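Local coordinates for dihydropyrimidinase (Brevibacillus agri, PDB 3SFW), which probably hydrolyses the ring amide bond of dihydropyrimidines, as a zinc-dependent dihydropyrimidinase of the amidohydrolase family, at residues G77-A80 / A81-G85; E200-D204 / P205-A209; E136-S139 / V140-E144. All coordinates share one frame; numbering follows the deposited sequence.

Contact 1 (G77-A80 / A81-G85)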
loop_
_atom_site.group_PDB
_atom_site.type_symbol
_atom_site.label_atom_id
_atom_site.label_comp_id
_atom_site.label_asym_id
_atom_site.label_seq_id
_atom_site.Cartn_x
_atom_site.Cartn_y
_atom_site.Cartn_z
ATOM N N GLY A 77 -22.678 -17.040 -32.914
ATOM C CA GLY A 77 -21.657 -16.525 -31.997
ATOM C C GLY A 77 -20.291 -17.169 -32.248
ATOM O O GLY A 77 -19.252 -16.479 -32.207
ATOM N N THR A 78 -20.262 -18.477 -32.476
ATOM C CA THR A 78 -18.969 -19.143 -32.777
ATOM C C THR A 78 -18.464 -18.771 -34.156
ATOM O O THR A 78 -17.261 -18.655 -34.375
ATOM C CB THR A 78 -18.991 -20.694 -32.599
ATOM O OG1 THR A 78 -19.947 -21.300 -33.484
ATOM C CG2 THR A 78 -19.300 -21.038 -31.145
ATOM N N LYS A 79 -19.385 -18.526 -35.108
ATOM C CA LYS A 79 -18.924 -18.126 -36.437
ATOM C C LYS A 79 -18.274 -16.730 -36.342
ATOM O O LYS A 79 -17.218 -16.469 -36.947
ATOM C CB LYS A 79 -20.076 -18.137 -37.468
ATOM C CG LYS A 79 -19.673 -17.698 -38.830
ATOM C CD LYS A 79 -20.686 -18.249 -39.890
ATOM C CE LYS A 79 -22.117 -17.825 -39.513
ATOM N NZ LYS A 79 -22.395 -16.402 -39.766
ATOM N N ALA A 80 -18.895 -15.836 -35.569
ATOM C CA ALA A 80 -18.373 -14.487 -35.410
ATOM C C ALA A 80 -17.008 -14.535 -34.672
ATOM O O ALA A 80 -16.068 -13.858 -35.036
ATOM C CB ALA A 80 -19.383 -13.647 -34.614
ATOM N N ALA A 81 -16.906 -15.394 -33.670
ATOM C CA ALA A 81 -15.624 -15.578 -32.963
ATOM C C ALA A 81 -14.557 -15.992 -33.969
ATOM O O ALA A 81 -13.448 -15.434 -33.974
ATOM C CB ALA A 81 -15.764 -16.670 -31.872
ATOM N N ALA A 82 -14.883 -16.962 -34.820
ATOM C CA ALA A 82 -13.888 -17.466 -35.787
ATOM C C ALA A 82 -13.479 -16.354 -36.770
ATOM O O ALA A 82 -12.296 -16.166 -37.058
ATOM C CB ALA A 82 -14.447 -18.691 -36.569
ATOM N N PHE A 83 -14.445 -15.579 -37.271
ATOM C CA PHE A 83 -14.049 -14.484 -38.159
ATOM C C PHE A 83 -13.098 -13.525 -37.430
ATOM O O PHE A 83 -12.411 -12.749 -38.091
ATOM C CB PHE A 83 -15.263 -13.733 -38.684
ATOM C CG PHE A 83 -15.840 -14.343 -39.944
ATOM C CD1 PHE A 83 -17.028 -15.087 -39.882
ATOM C CD2 PHE A 83 -15.211 -14.153 -41.185
ATOM C CE1 PHE A 83 -17.606 -15.599 -41.052
ATOM C CE2 PHE A 83 -15.739 -14.725 -42.367
ATOM C CZ PHE A 83 -16.958 -15.412 -42.305
ATOM N N GLY A 84 -13.260 -13.435 -36.096
ATOM C CA GLY A 84 -12.488 -12.536 -35.238
ATOM C C GLY A 84 -11.176 -13.130 -34.724
ATOM O O GLY A 84 -10.469 -12.480 -33.957
ATOM N N GLY A 85 -10.851 -14.326 -35.204
ATOM C CA GLY A 85 -9.547 -14.986 -34.866
ATOM C C GLY A 85 -9.575 -15.778 -33.579
ATOM O O GLY A 85 -8.517 -16.119 -33.029
#
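Lys79 and Phe83, one turn apart on helix 74-83, lie side by side and point the same way, and theirs is the main side-chain meeting here. Lys79 CG stands 3.7 Å from Phe83 CE1, so a methylene group near the base of the lysine, not its amine, does the touching. With Lys79 CG anti to its own backbone N (chi1 178°) that methylene is set beside the ring, and bends at chi3 and chi4 follow beyond it. The ring also stacks on His410 and touches Val438 and Phe443.

The alanine methyls lie close over the turn before: Ala81 CB is 3.5 Å from Gly77 O, and Ala82 CB is 3.6 Å from Thr78 O. Thr78 OG1 is engaged by Phe74 O and Val117 N.

From Ala81 to Gly84 each N-H bonds to the carbonyl four residues earlier. Phe83 N to Lys79 O measures 2.9 Å at 164°, whereas Gly84 N to Ala80 O, at 3.0 Å, is bent to 137° as the helix ends. Gly85 then takes a positive phi, and its N reaches back to Ala82 O (3.0 Å). This is a Schellman motif, closing a largely buried helix just before strand 86-93 of the amidohydrolase barrel.

Contact 2 (E200-D204 / P205-A209)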
loop_
_atom_site.group_PDB
_atom_site.type_symbol
_atom_site.label_atom_id
_atom_site.label_comp_id
_atom_site.label_asym_id
_atom_site.label_seq_id
_atom_site.Cartn_x
_atom_site.Cartn_y
_atom_site.Cartn_z
ATOM N N GLU A 200 -35.610 9.303 -8.110
ATOM C CA GLU A 200 -35.317 10.707 -8.369
ATOM C C GLU A 200 -35.611 11.093 -9.811
ATOM O O GLU A 200 -35.332 12.216 -10.211
ATOM C CB GLU A 200 -33.862 11.010 -8.040
ATOM C CG GLU A 200 -33.503 10.689 -6.598
ATOM C CD GLU A 200 -32.168 11.261 -6.193
ATOM O OE1 GLU A 200 -31.124 10.739 -6.659
ATOM O OE2 GLU A 200 -32.162 12.229 -5.394
ATOM N N GLY A 201 -36.148 10.153 -10.586
ATOM C CA GLY A 201 -36.459 10.393 -11.997
ATOM C C GLY A 201 -35.254 10.279 -12.926
ATOM O O GLY A 201 -35.317 10.691 -14.101
ATOM N N ASN A 202 -34.159 9.698 -12.421
ATOM C CA ASN A 202 -32.940 9.548 -13.218
ATOM C C ASN A 202 -32.953 8.211 -13.945
ATOM O O ASN A 202 -32.622 7.169 -13.371
ATOM C CB ASN A 202 -31.690 9.710 -12.333
ATOM C CG ASN A 202 -31.509 11.142 -11.826
ATOM O OD1 ASN A 202 -31.883 12.085 -12.498
ATOM N ND2 ASN A 202 -30.990 11.292 -10.616
ATOM N N THR A 203 -33.389 8.229 -15.196
ATOM C CA THR A 203 -33.741 6.987 -15.863
ATOM C C THR A 203 -32.928 6.728 -17.122
ATOM O O THR A 203 -33.075 5.665 -17.716
ATOM C CB THR A 203 -35.223 6.968 -16.256
ATOM O OG1 THR A 203 -35.474 8.086 -17.103
ATOM C CG2 THR A 203 -36.109 7.027 -15.005
ATOM N N ASP A 204 -32.157 7.731 -17.576
ATOM C CA ASP A 204 -31.365 7.645 -18.809
ATOM C C ASP A 204 -30.232 6.592 -18.650
ATOM O O ASP A 204 -29.850 6.267 -17.514
ATOM C CB ASP A 204 -30.712 9.007 -19.133
ATOM C CG ASP A 204 -31.645 9.964 -19.902
ATOM O OD1 ASP A 204 -32.739 9.551 -20.313
ATOM O OD2 ASP A 204 -31.247 11.142 -20.080
ATOM N N PRO A 205 -29.726 6.071 -19.782
ATOM C CA PRO A 205 -28.624 5.069 -19.792
ATOM C C PRO A 205 -27.421 5.461 -18.935
ATOM O O PRO A 205 -26.797 4.578 -18.343
ATOM C CB PRO A 205 -28.246 4.988 -21.271
ATOM C CG PRO A 205 -29.648 5.175 -21.973
ATOM C CD PRO A 205 -30.246 6.325 -21.149
ATOM N N ILE A 206 -27.042 6.749 -18.884
ATOM C CA ILE A 206 -25.861 7.129 -18.089
ATOM C C ILE A 206 -25.985 6.727 -16.615
ATOM O O ILE A 206 -24.989 6.404 -15.982
ATOM C CB ILE A 206 -25.528 8.660 -18.222
ATOM C CG1 ILE A 206 -24.236 9.021 -17.506
ATOM C CG2 ILE A 206 -26.690 9.509 -17.700
ATOM C CD1 ILE A 206 -23.007 8.309 -18.060
ATOM N N TYR A 207 -27.201 6.653 -16.075
ATOM C CA TYR A 207 -27.335 6.279 -14.649
ATOM C C TYR A 207 -27.034 4.798 -14.420
ATOM O O TYR A 207 -26.788 4.412 -13.287
ATOM C CB TYR A 207 -28.708 6.647 -14.058
ATOM C CG TYR A 207 -28.869 8.145 -14.038
ATOM C CD1 TYR A 207 -29.403 8.795 -15.144
ATOM C CD2 TYR A 207 -28.249 8.910 -13.060
ATOM C CE1 TYR A 207 -29.473 10.183 -15.213
ATOM C CE2 TYR A 207 -28.285 10.330 -13.119
ATOM C CZ TYR A 207 -28.886 10.945 -14.214
ATOM O OH TYR A 207 -28.929 12.327 -14.334
ATOM N N HIS A 208 -26.925 4.023 -15.498
ATOM C CA HIS A 208 -26.405 2.645 -15.354
ATOM C C HIS A 208 -24.975 2.668 -14.803
ATOM O O HIS A 208 -24.590 1.817 -13.976
ATOM C CB HIS A 208 -26.474 1.853 -16.683
ATOM C CG HIS A 208 -25.837 0.514 -16.578
ATOM N ND1 HIS A 208 -26.463 -0.561 -15.983
ATOM C CD2 HIS A 208 -24.586 0.101 -16.893
ATOM C CE1 HIS A 208 -25.634 -1.595 -15.973
ATOM N NE2 HIS A 208 -24.504 -1.227 -16.553
ATOM N N ALA A 209 -24.182 3.662 -15.213
ATOM C CA ALA A 209 -22.841 3.749 -14.678
ATOM C C ALA A 209 -22.842 4.369 -13.291
ATOM O O ALA A 209 -22.135 3.916 -12.398
ATOM C CB ALA A 209 -21.934 4.515 -15.619
#
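Asp204 O accepts the N-H of Tyr207 at 3.0 Å, three residues on, with the donor 43° above the carbonyl plane. The next two bonds have the same three-residue span: His208 N to Pro205 O (2.9 Å) and Ala209 N to Ile206 O (3.0 Å). Together they wind the chain into the short helix 206-210. Before them, Gly201 ends the preceding helix in a Schellman motif.

Among the side chains, Asn202 lies flat on Tyr207. Tyr207 CG stands anti to the carbonyl carbon, beside the backbone N, which sends the ring back over Asn202. Asn202 CB stands 3.4 Å from the ring centroid, only 4° off the normal, which defines a CH-pi contact over one face. The amide continues the overlap toward the phenol end: its plane is 6° from that of the ring, and Asn202 CG is 3.6 Å from Tyr207 CZ. At the ring edge, near its plane, Asp204 O is 3.5 Å from Tyr207 CD1. With an alanine in place of Tyr207, Asn202 would probably lose the flat surface it rests on, leaving its amide free to turn.

Tyr210 meets the ring edge-to-face. The arrangement is a loop joining helix 187-199 to helix 206-210, entered through a Schellman motif, in which the Asn202 amide stacks on the Tyr207 ring.

Contact 3 (E136-S139 / V140-E144)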
loop_
_atom_site.group_PDB
_atom_site.type_symbol
_atom_site.label_atom_id
_atom_site.label_comp_id
_atom_site.label_asym_id
_atom_site.label_seq_id
_atom_site.Cartn_x
_atom_site.Cartn_y
_atom_site.Cartn_z
ATOM N N GLU A 136 -22.797 -32.762 -5.773
ATOM C CA GLU A 136 -22.912 -32.836 -7.215
ATOM C C GLU A 136 -21.665 -32.349 -7.933
ATOM O O GLU A 136 -21.364 -32.799 -9.047
ATOM C CB GLU A 136 -24.113 -32.000 -7.672
ATOM C CG GLU A 136 -24.709 -32.501 -8.883
ATOM C CD GLU A 136 -25.998 -31.818 -9.322
ATOM O OE1 GLU A 136 -26.596 -30.944 -8.653
ATOM O OE2 GLU A 136 -26.348 -32.140 -10.439
ATOM N N LEU A 137 -20.955 -31.402 -7.318
ATOM C CA LEU A 137 -19.779 -30.798 -7.981
ATOM C C LEU A 137 -18.679 -31.812 -8.265
ATOM O O LEU A 137 -17.862 -31.618 -9.157
ATOM C CB LEU A 137 -19.238 -29.620 -7.149
ATOM C CG LEU A 137 -20.089 -28.346 -7.275
ATOM C CD1 LEU A 137 -19.596 -27.317 -6.270
ATOM C CD2 LEU A 137 -19.971 -27.820 -8.735
ATOM N N GLU A 138 -18.640 -32.915 -7.506
ATOM C CA GLU A 138 -17.579 -33.898 -7.758
ATOM C C GLU A 138 -17.588 -34.478 -9.167
ATOM O O GLU A 138 -16.581 -34.411 -9.899
ATOM C CB GLU A 138 -17.562 -35.016 -6.692
ATOM C CG GLU A 138 -16.356 -35.929 -6.874
ATOM C CD GLU A 138 -16.274 -36.984 -5.784
ATOM O OE1 GLU A 138 -17.318 -37.608 -5.479
ATOM O OE2 GLU A 138 -15.194 -37.118 -5.186
ATOM N N SER A 139 -18.753 -34.934 -9.631
ATOM C CA SER A 139 -18.793 -35.447 -11.013
ATOM C C SER A 139 -18.793 -34.320 -12.010
ATOM O O SER A 139 -18.358 -34.498 -13.139
ATOM C CB SER A 139 -20.010 -36.352 -11.216
ATOM O OG SER A 139 -21.200 -35.612 -11.040
ATOM N N VAL A 140 -19.280 -33.151 -11.610
ATOM C CA VAL A 140 -19.178 -31.992 -12.531
ATOM C C VAL A 140 -17.718 -31.757 -12.897
ATOM O O VAL A 140 -17.370 -31.621 -14.097
ATOM C CB VAL A 140 -19.793 -30.693 -11.918
ATOM C CG1 VAL A 140 -19.442 -29.429 -12.816
ATOM C CG2 VAL A 140 -21.349 -30.832 -11.804
ATOM N N VAL A 141 -16.860 -31.665 -11.871
ATOM C CA VAL A 141 -15.448 -31.368 -12.090
ATOM C C VAL A 141 -14.712 -32.540 -12.756
ATOM O O VAL A 141 -14.024 -32.377 -13.785
ATOM C CB VAL A 141 -14.777 -30.967 -10.760
ATOM C CG1 VAL A 141 -13.241 -30.894 -10.908
ATOM C CG2 VAL A 141 -15.385 -29.664 -10.214
ATOM N N ASN A 142 -14.923 -33.748 -12.224
ATOM C CA ASN A 142 -14.105 -34.899 -12.647
ATOM C C ASN A 142 -14.568 -35.559 -13.944
ATOM O O ASN A 142 -13.736 -36.067 -14.702
ATOM C CB ASN A 142 -14.094 -35.985 -11.558
ATOM C CG ASN A 142 -13.284 -35.572 -10.338
ATOM O OD1 ASN A 142 -12.364 -34.728 -10.427
ATOM N ND2 ASN A 142 -13.617 -36.154 -9.186
ATOM N N ASN A 143 -15.888 -35.530 -14.191
ATOM C CA ASN A 143 -16.499 -36.311 -15.292
ATOM C C ASN A 143 -17.001 -35.394 -16.396
ATOM O O ASN A 143 -16.840 -35.700 -17.561
ATOM C CB ASN A 143 -17.633 -37.192 -14.772
ATOM C CG ASN A 143 -17.137 -38.261 -13.815
ATOM O OD1 ASN A 143 -15.927 -38.497 -13.723
ATOM N ND2 ASN A 143 -18.059 -38.830 -13.008
ATOM N N GLU A 144 -17.583 -34.257 -16.033
ATOM C CA GLU A 144 -18.150 -33.385 -17.066
ATOM C C GLU A 144 -17.075 -32.463 -17.586
ATOM O O GLU A 144 -17.248 -31.902 -18.665
ATOM C CB GLU A 144 -19.304 -32.515 -16.537
ATOM C CG GLU A 144 -20.575 -33.295 -16.117
ATOM C CD GLU A 144 -21.187 -34.104 -17.253
ATOM O OE1 GLU A 144 -21.170 -33.654 -18.428
ATOM O OE2 GLU A 144 -21.664 -35.226 -16.957
HETATM O O HOH W 1 -12.708 -36.315 -6.490
#
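Ser139 O receives two backbone N-H groups, from Asn143 at 2.9 Å and from Glu144 at 3.0 Å, so the four-residue spacing of the helix gives way to a five-residue, pi-type bond as helix 131-142 runs out.

On the outer side, Glu138 and Asn142 are joined through a water. That water donates to Glu138 OE2 at 2.9 Å and accepts from Asn142 ND2 at 2.8 Å, a one-molecule bridge between side chains one turn apart. Glu138 CG lies anti to its backbone N (chi1 -173°) and the chain beyond is extended, which carries the carboxylate out to the water while CG itself passes 3.6 Å from Asn142 ND2. The two flat ends are turned 37° against each other. Glu138 also touches Arg172 and Leu176 of helix 163-176.

One residue on, Asn143 lays its amide nitrogen against the serine methylene, with Asn143 ND2 3.6 Å from Ser139 CB. Ser139 OG has a weak bond to His102 NE2.

The inner side is largely apolar. Leu137 CD2 approaches Val140 CB at 4.3 Å, and Val141 CG2 is 3.3 Å from Leu137 O, the methyl resting on the turn before it. Leu137 extends this layer to Leu101 and Leu176, and Val140 to Ile105 and Ile146. Glu136 directs both carboxylate oxygens to the backbone N-H groups of Leu101 and His102 at the start of helix 101-112, where the helix end would be expected to favour its negative charge.

The whole is an amphipathic outer helix of the amidohydrolase barrel, packed on helices 101-112 and 163-176; its Leu137 touches Leu149, the neighbour of the zinc-binding carboxylated Lys150.

All three contacts are local, and each sits where a helix begins or ends, but on different elements. Contact 1 is mostly buried, its centre about 12 Å from the centre of the chain, and relies on backbone bonds, alanine methyls and one lysine-phenylalanine pairing. Contact 3, its centre about 23 Å from that point, is two-sided: mainly apolar toward neighbouring helices, apart from the Glu136 carboxylate, polar and water-bridged outward. Contact 2, with its centre farthest out at about 28 Å, has an amide-on-ring stack and serves a helix start, whereas contacts 1 and 3 finish helices. Glycine with positive phi ends the helix of contact 1 and the one preceding contact 2; contact 3 instead has a doubly accepting carbonyl.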